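Local coordinates for protein probable porin (Pseudomonas aeruginosa, PDB 4FT6) that probably forms a beta-barrel porin channel in the outer membrane through which small solutes pass, at residues G153-S158 with R182-G187; A252-F257 with T287-D292. One frame throughout, in Å; residues are numbered along the deposited sequence.

Contact 1: G153-S158 with R182-G187; sequences GGQMRS and RFDYLG
The carboxamide oxygen OE1 of Gln-155 is held by two nitrogens of Arg-157, while the nitrogen on the other arm of the same amide reaches across to Asp-184. Arg-157 approaches side-on, with NE at 2.7 Å from Gln-155 OE1 and NH2 giving a second bond to the same atom. Both donors lie in the carbonyl plane and the oxygen in the guanidinium plane, so the paired grip limits the turning of the two groups against each other. Gln-155 NE2 bonds to the syn lone pair of Asp-184 OD1 at 2.9 Å, with amide and carboxylate planes 70° apart. CG of Gln-155 is anti to the backbone N (chi1 155°), and beyond it the chain runs extended beside that of Asp-184. Arg-182 curls over the group, its CZ 3.6 Å above the centre of one face of the Arg-157 guanidinium. Two like charges thus lie close together, though the detail of their approach is doubtful at this resolution.

Beneath these side chains, strands 149-160 and 183-192 pair antiparallel as neighbours in the porin barrel wall. Met-156 N gives its hydrogen to Phe-183 O at 2.8 Å, and Phe-183 N returns a bond to Met-156 O. Tyr-185 N meets Gly-154 O at 3.0 Å, but the reverse bond from Gly-154 N is weak. On the sheet face of Met-156 and Phe-183, the Tyr-185 ring lies across the backbone of Gly-154, whose N is 3.3 Å above the ring plane, offset toward the rim. CG of Tyr-185 sits between its backbone N and carbonyl carbon (chi1 68°), an arrangement resembling the mortise-tenon Tyr-Gly pairs of other outer-membrane barrels. A water lies at the ring edge, by the hydroxyl. Leu-121 and Met-140 also pack on this tyrosine. Further along, Arg-157 and Ser-158 both face Gln-137 in a classic beta bulge.

Contact 2: A252-F257 with T287-D292; sequences ALTGFF and TPLVND
A type I beta turn from Leu-289 to Asp-292, within the long connection between strands 264-274 and 304-313, meets strand 249-261 through Leu-289, which touches Thr-254, and Val-290, which touches Thr-254 and Phe-256. Val-290 N donates to Thr-254 OG1 at 3.0 Å, with an angle of 155° at the hydrogen. That hydroxyl stands anti to the threonine backbone N (chi1 170°), turned to the incoming turn. The two branches of the threonine divide the work: its methyl CG2 rests against Leu-289 CD2 at 3.7 Å. Such a loop, lying against the wall of a beta barrel, is consistent with the inward-folded loops that narrow the channel in OprD-family porins. The two methyls of Val-290 spread along the strand, CG1 beside Thr-254 OG1 and CG2 at 4.0 Å from Phe-256 CB. Within the loop, Asp-292 N closes the turn onto Leu-289 O, and Asp-292 OD2 accepts from Thr-287 OG1 at 2.6 Å, drawing the ends of the segment together. Beyond Val-290, Asn-291 fastens the turn to neighbouring wall strands, hydrogen-bonding Ser-305 and Gln-307 through its side chain and Gln-271 through its backbone N.

How the contacts relate
Two ways of building one porin barrel are represented here: contact 1 zips neighbouring wall strands together, whereas contact 2 ties a long loop onto the wall. They follow in series along the chain, 153-158 with 182-187 closing before 252-257 with 287-292 begins, and strands 197-206, 210-223 and 226-239 lie between strands 183-192 and 249-261 in the wall. The centres are 23 Å apart and the nearest atoms about 11 Å, with no direct touch. Ile-282, from the same loop as contact 2, nonetheless packs on Phe-183 of contact 1, so one loop touches wall strands of both contacts, consistent with a loop folded into the barrel.

Contact 1: G153-S158 with R182-G187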
loop_
_atom_site.group_PDB
_atom_site.type_symbol
_atom_site.label_atom_id
_atom_site.label_comp_id
_atom_site.label_asym_id
_atom_site.label_seq_id
_atom_site.Cartn_x
_atom_site.Cartn_y
_atom_site.Cartn_z
ATOM N N GLY A 153 1.688 14.667 12.105
ATOM C CA GLY A 153 2.273 14.073 13.289
ATOM C C GLY A 153 1.383 12.938 13.767
ATOM O O GLY A 153 0.154 12.964 13.574
ATOM N N GLY A 154 1.992 11.929 14.381
ATOM C CA GLY A 154 1.211 10.864 14.967
ATOM C C GLY A 154 2.061 9.795 15.624
ATOM O O GLY A 154 3.300 9.780 15.494
ATOM N N GLN A 155 1.378 8.895 16.332
ATOM C CA GLN A 155 2.015 7.758 16.973
ATOM C C GLN A 155 1.136 6.522 16.810
ATOM O O GLN A 155 -0.065 6.553 17.089
ATOM C CB GLN A 155 2.282 8.042 18.469
ATOM C CG GLN A 155 2.376 6.791 19.333
ATOM C CD GLN A 155 2.667 7.079 20.805
ATOM O OE1 GLN A 155 2.080 6.457 21.701
ATOM N NE2 GLN A 155 3.598 8.001 21.059
ATOM N N MET A 156 1.734 5.431 16.354
ATOM C CA MET A 156 1.012 4.178 16.242
ATOM C C MET A 156 1.556 3.224 17.296
ATOM O O MET A 156 2.739 3.301 17.641
ATOM C CB MET A 156 1.219 3.588 14.847
ATOM C CG MET A 156 -0.011 3.615 13.987
ATOM S SD MET A 156 -0.558 5.276 13.661
ATOM C CE MET A 156 -1.922 5.022 12.554
ATOM N N ARG A 157 0.705 2.339 17.815
ATOM C CA ARG A 157 1.126 1.380 18.841
ATOM C C ARG A 157 1.035 -0.064 18.405
ATOM O O ARG A 157 1.812 -0.901 18.865
ATOM C CB ARG A 157 0.321 1.575 20.123
ATOM C CG ARG A 157 0.414 2.992 20.589
ATOM C CD ARG A 157 -0.038 3.190 21.993
ATOM N NE ARG A 157 0.547 4.432 22.470
ATOM C CZ ARG A 157 0.502 4.851 23.725
ATOM N NH1 ARG A 157 -0.107 4.123 24.649
ATOM N NH2 ARG A 157 1.084 6.001 24.043
ATOM N N SER A 158 0.084 -0.347 17.521
ATOM C CA SER A 158 -0.105 -1.688 17.010
ATOM C C SER A 158 -0.705 -1.654 15.608
ATOM O O SER A 158 -1.180 -0.612 15.140
ATOM C CB SER A 158 -1.069 -2.427 17.901
ATOM O OG SER A 158 -2.360 -1.939 17.617
ATOM N N ARG A 182 5.912 1.698 20.039
ATOM C CA ARG A 182 5.851 3.107 19.701
ATOM C C ARG A 182 6.435 3.440 18.336
ATOM O O ARG A 182 7.643 3.301 18.094
ATOM C CB ARG A 182 6.501 3.936 20.827
ATOM C CG ARG A 182 5.519 4.863 21.552
ATOM C CD ARG A 182 5.416 4.594 23.035
ATOM N NE ARG A 182 4.122 4.010 23.372
ATOM C CZ ARG A 182 3.789 3.567 24.576
ATOM N NH1 ARG A 182 4.653 3.637 25.569
ATOM N NH2 ARG A 182 2.599 3.049 24.779
ATOM N N PHE A 183 5.559 3.877 17.437
ATOM C CA PHE A 183 5.995 4.381 16.144
ATOM C C PHE A 183 5.596 5.854 16.020
ATOM O O PHE A 183 4.406 6.158 15.847
ATOM C CB PHE A 183 5.382 3.561 14.999
ATOM C CG PHE A 183 5.755 4.061 13.618
ATOM C CD1 PHE A 183 7.016 3.800 13.080
ATOM C CD2 PHE A 183 4.855 4.799 12.857
ATOM C CE1 PHE A 183 7.370 4.272 11.785
ATOM C CE2 PHE A 183 5.194 5.259 11.561
ATOM C CZ PHE A 183 6.455 4.992 11.029
ATOM N N ASP A 184 6.582 6.758 16.114
ATOM C CA ASP A 184 6.341 8.203 16.081
ATOM C C ASP A 184 6.840 8.814 14.776
ATOM O O ASP A 184 7.943 8.498 14.304
ATOM C CB ASP A 184 7.047 8.888 17.258
ATOM C CG ASP A 184 6.491 8.467 18.607
ATOM O OD1 ASP A 184 5.335 8.826 18.908
ATOM O OD2 ASP A 184 7.211 7.795 19.375
ATOM N N TYR A 185 6.030 9.694 14.192
ATOM C CA TYR A 185 6.426 10.361 12.954
ATOM C C TYR A 185 6.084 11.851 12.932
ATOM O O TYR A 185 5.258 12.339 13.712
ATOM C CB TYR A 185 5.781 9.681 11.743
ATOM C CG TYR A 185 4.278 9.856 11.677
ATOM C CD1 TYR A 185 3.422 9.023 12.394
ATOM C CD2 TYR A 185 3.711 10.855 10.905
ATOM C CE1 TYR A 185 2.029 9.183 12.324
ATOM C CE2 TYR A 185 2.327 11.021 10.833
ATOM C CZ TYR A 185 1.495 10.186 11.543
ATOM O OH TYR A 185 0.133 10.367 11.456
ATOM N N LEU A 186 6.730 12.554 12.013
ATOM C CA LEU A 186 6.453 13.955 11.736
ATOM C C LEU A 186 6.622 14.155 10.243
ATOM O O LEU A 186 7.546 13.593 9.634
ATOM C CB LEU A 186 7.432 14.861 12.478
ATOM C CG LEU A 186 7.191 14.978 13.979
ATOM C CD1 LEU A 186 8.366 15.675 14.642
ATOM C CD2 LEU A 186 5.909 15.745 14.218
ATOM N N GLY A 187 5.735 14.940 9.645
ATOM C CA GLY A 187 5.824 15.172 8.220
ATOM C C GLY A 187 5.421 16.572 7.821
ATOM O O GLY A 187 4.548 17.177 8.440
HETATM O O HOH W 1 -0.704 12.470 10.286
#

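Contact 2: A252-F257 with T287-D292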
loop_
_atom_site.group_PDB
_atom_site.type_symbol
_atom_site.label_atom_id
_atom_site.label_comp_id
_atom_site.label_asym_id
_atom_site.label_seq_id
_atom_site.Cartn_x
_atom_site.Cartn_y
_atom_site.Cartn_z
ATOM N N ALA A 252 17.545 4.368 0.358
ATOM C CA ALA A 252 16.763 3.790 -0.731
ATOM C C ALA A 252 16.241 4.886 -1.646
ATOM O O ALA A 252 15.458 5.738 -1.215
ATOM C CB ALA A 252 15.607 2.971 -0.176
ATOM N N LEU A 253 16.669 4.858 -2.907
ATOM C CA LEU A 253 16.282 5.879 -3.881
ATOM C C LEU A 253 15.258 5.340 -4.873
ATOM O O LEU A 253 15.316 4.168 -5.271
ATOM C CB LEU A 253 17.517 6.371 -4.637
ATOM C CG LEU A 253 17.371 7.332 -5.823
ATOM C CD1 LEU A 253 17.191 8.774 -5.372
ATOM C CD2 LEU A 253 18.591 7.218 -6.718
ATOM N N THR A 254 14.323 6.201 -5.265
ATOM C CA THR A 254 13.298 5.857 -6.239
ATOM C C THR A 254 12.938 7.126 -6.985
ATOM O O THR A 254 13.076 8.228 -6.453
ATOM C CB THR A 254 12.020 5.278 -5.571
ATOM O OG1 THR A 254 10.972 5.177 -6.544
ATOM C CG2 THR A 254 11.537 6.182 -4.437
ATOM N N GLY A 255 12.483 6.976 -8.219
ATOM C CA GLY A 255 12.076 8.120 -9.008
ATOM C C GLY A 255 11.499 7.636 -10.320
ATOM O O GLY A 255 11.806 6.533 -10.777
ATOM N N PHE A 256 10.648 8.440 -10.935
ATOM C CA PHE A 256 10.164 8.088 -12.255
ATOM C C PHE A 256 9.850 9.330 -13.057
ATOM O O PHE A 256 9.835 10.447 -12.531
ATOM C CB PHE A 256 8.907 7.233 -12.158
ATOM C CG PHE A 256 7.722 7.961 -11.568
ATOM C CD1 PHE A 256 6.971 8.843 -12.341
ATOM C CD2 PHE A 256 7.338 7.746 -10.246
ATOM C CE1 PHE A 256 5.884 9.523 -11.807
ATOM C CE2 PHE A 256 6.234 8.421 -9.705
ATOM C CZ PHE A 256 5.510 9.311 -10.490
ATOM N N PHE A 257 9.557 9.109 -14.329
ATOM C CA PHE A 257 9.107 10.154 -15.211
ATOM C C PHE A 257 7.995 9.553 -16.034
ATOM O O PHE A 257 8.101 8.410 -16.493
ATOM C CB PHE A 257 10.230 10.600 -16.133
ATOM C CG PHE A 257 9.752 11.396 -17.305
ATOM C CD1 PHE A 257 9.490 12.749 -17.175
ATOM C CD2 PHE A 257 9.555 10.793 -18.539
ATOM C CE1 PHE A 257 9.047 13.487 -18.258
ATOM C CE2 PHE A 257 9.106 11.523 -19.627
ATOM C CZ PHE A 257 8.855 12.871 -19.489
ATOM N N THR A 287 4.949 0.425 0.247
ATOM C CA THR A 287 5.896 1.537 0.138
ATOM C C THR A 287 5.611 2.360 -1.099
ATOM O O THR A 287 4.967 1.881 -2.023
ATOM C CB THR A 287 7.361 1.068 0.089
ATOM O OG1 THR A 287 7.591 0.320 -1.114
ATOM C CG2 THR A 287 7.703 0.228 1.325
ATOM N N PRO A 288 6.089 3.610 -1.123
ATOM C CA PRO A 288 5.877 4.373 -2.361
ATOM C C PRO A 288 6.992 4.152 -3.382
ATOM O O PRO A 288 7.039 4.913 -4.358
ATOM C CB PRO A 288 5.926 5.821 -1.888
ATOM C CG PRO A 288 6.902 5.767 -0.680
ATOM C CD PRO A 288 6.563 4.448 0.001
ATOM N N LEU A 289 7.875 3.169 -3.173
ATOM C CA LEU A 289 8.942 2.895 -4.160
ATOM C C LEU A 289 8.319 2.516 -5.497
ATOM O O LEU A 289 7.305 1.801 -5.537
ATOM C CB LEU A 289 9.888 1.783 -3.700
ATOM C CG LEU A 289 10.496 1.937 -2.305
ATOM C CD1 LEU A 289 11.333 0.720 -1.952
ATOM C CD2 LEU A 289 11.317 3.200 -2.205
ATOM N N VAL A 290 8.915 2.998 -6.585
ATOM C CA VAL A 290 8.346 2.810 -7.924
ATOM C C VAL A 290 8.239 1.348 -8.359
ATOM O O VAL A 290 7.288 0.975 -9.051
ATOM C CB VAL A 290 9.107 3.640 -8.995
ATOM C CG1 VAL A 290 10.559 3.117 -9.168
ATOM C CG2 VAL A 290 8.325 3.678 -10.318
ATOM N N ASN A 291 9.206 0.529 -7.949
ATOM C CA ASN A 291 9.169 -0.900 -8.242
ATOM C C ASN A 291 8.496 -1.730 -7.165
ATOM O O ASN A 291 8.764 -2.929 -7.061
ATOM C CB ASN A 291 10.576 -1.457 -8.460
ATOM C CG ASN A 291 11.075 -1.235 -9.863
ATOM O OD1 ASN A 291 10.291 -0.989 -10.787
ATOM N ND2 ASN A 291 12.392 -1.323 -10.038
ATOM N N ASP A 292 7.654 -1.105 -6.341
ATOM C CA ASP A 292 6.863 -1.885 -5.399
ATOM C C ASP A 292 5.652 -2.361 -6.182
ATOM O O ASP A 292 4.625 -1.687 -6.240
ATOM C CB ASP A 292 6.426 -1.065 -4.186
ATOM C CG ASP A 292 5.802 -1.923 -3.100
ATOM O OD1 ASP A 292 5.261 -3.017 -3.422
ATOM O OD2 ASP A 292 5.851 -1.501 -1.921
#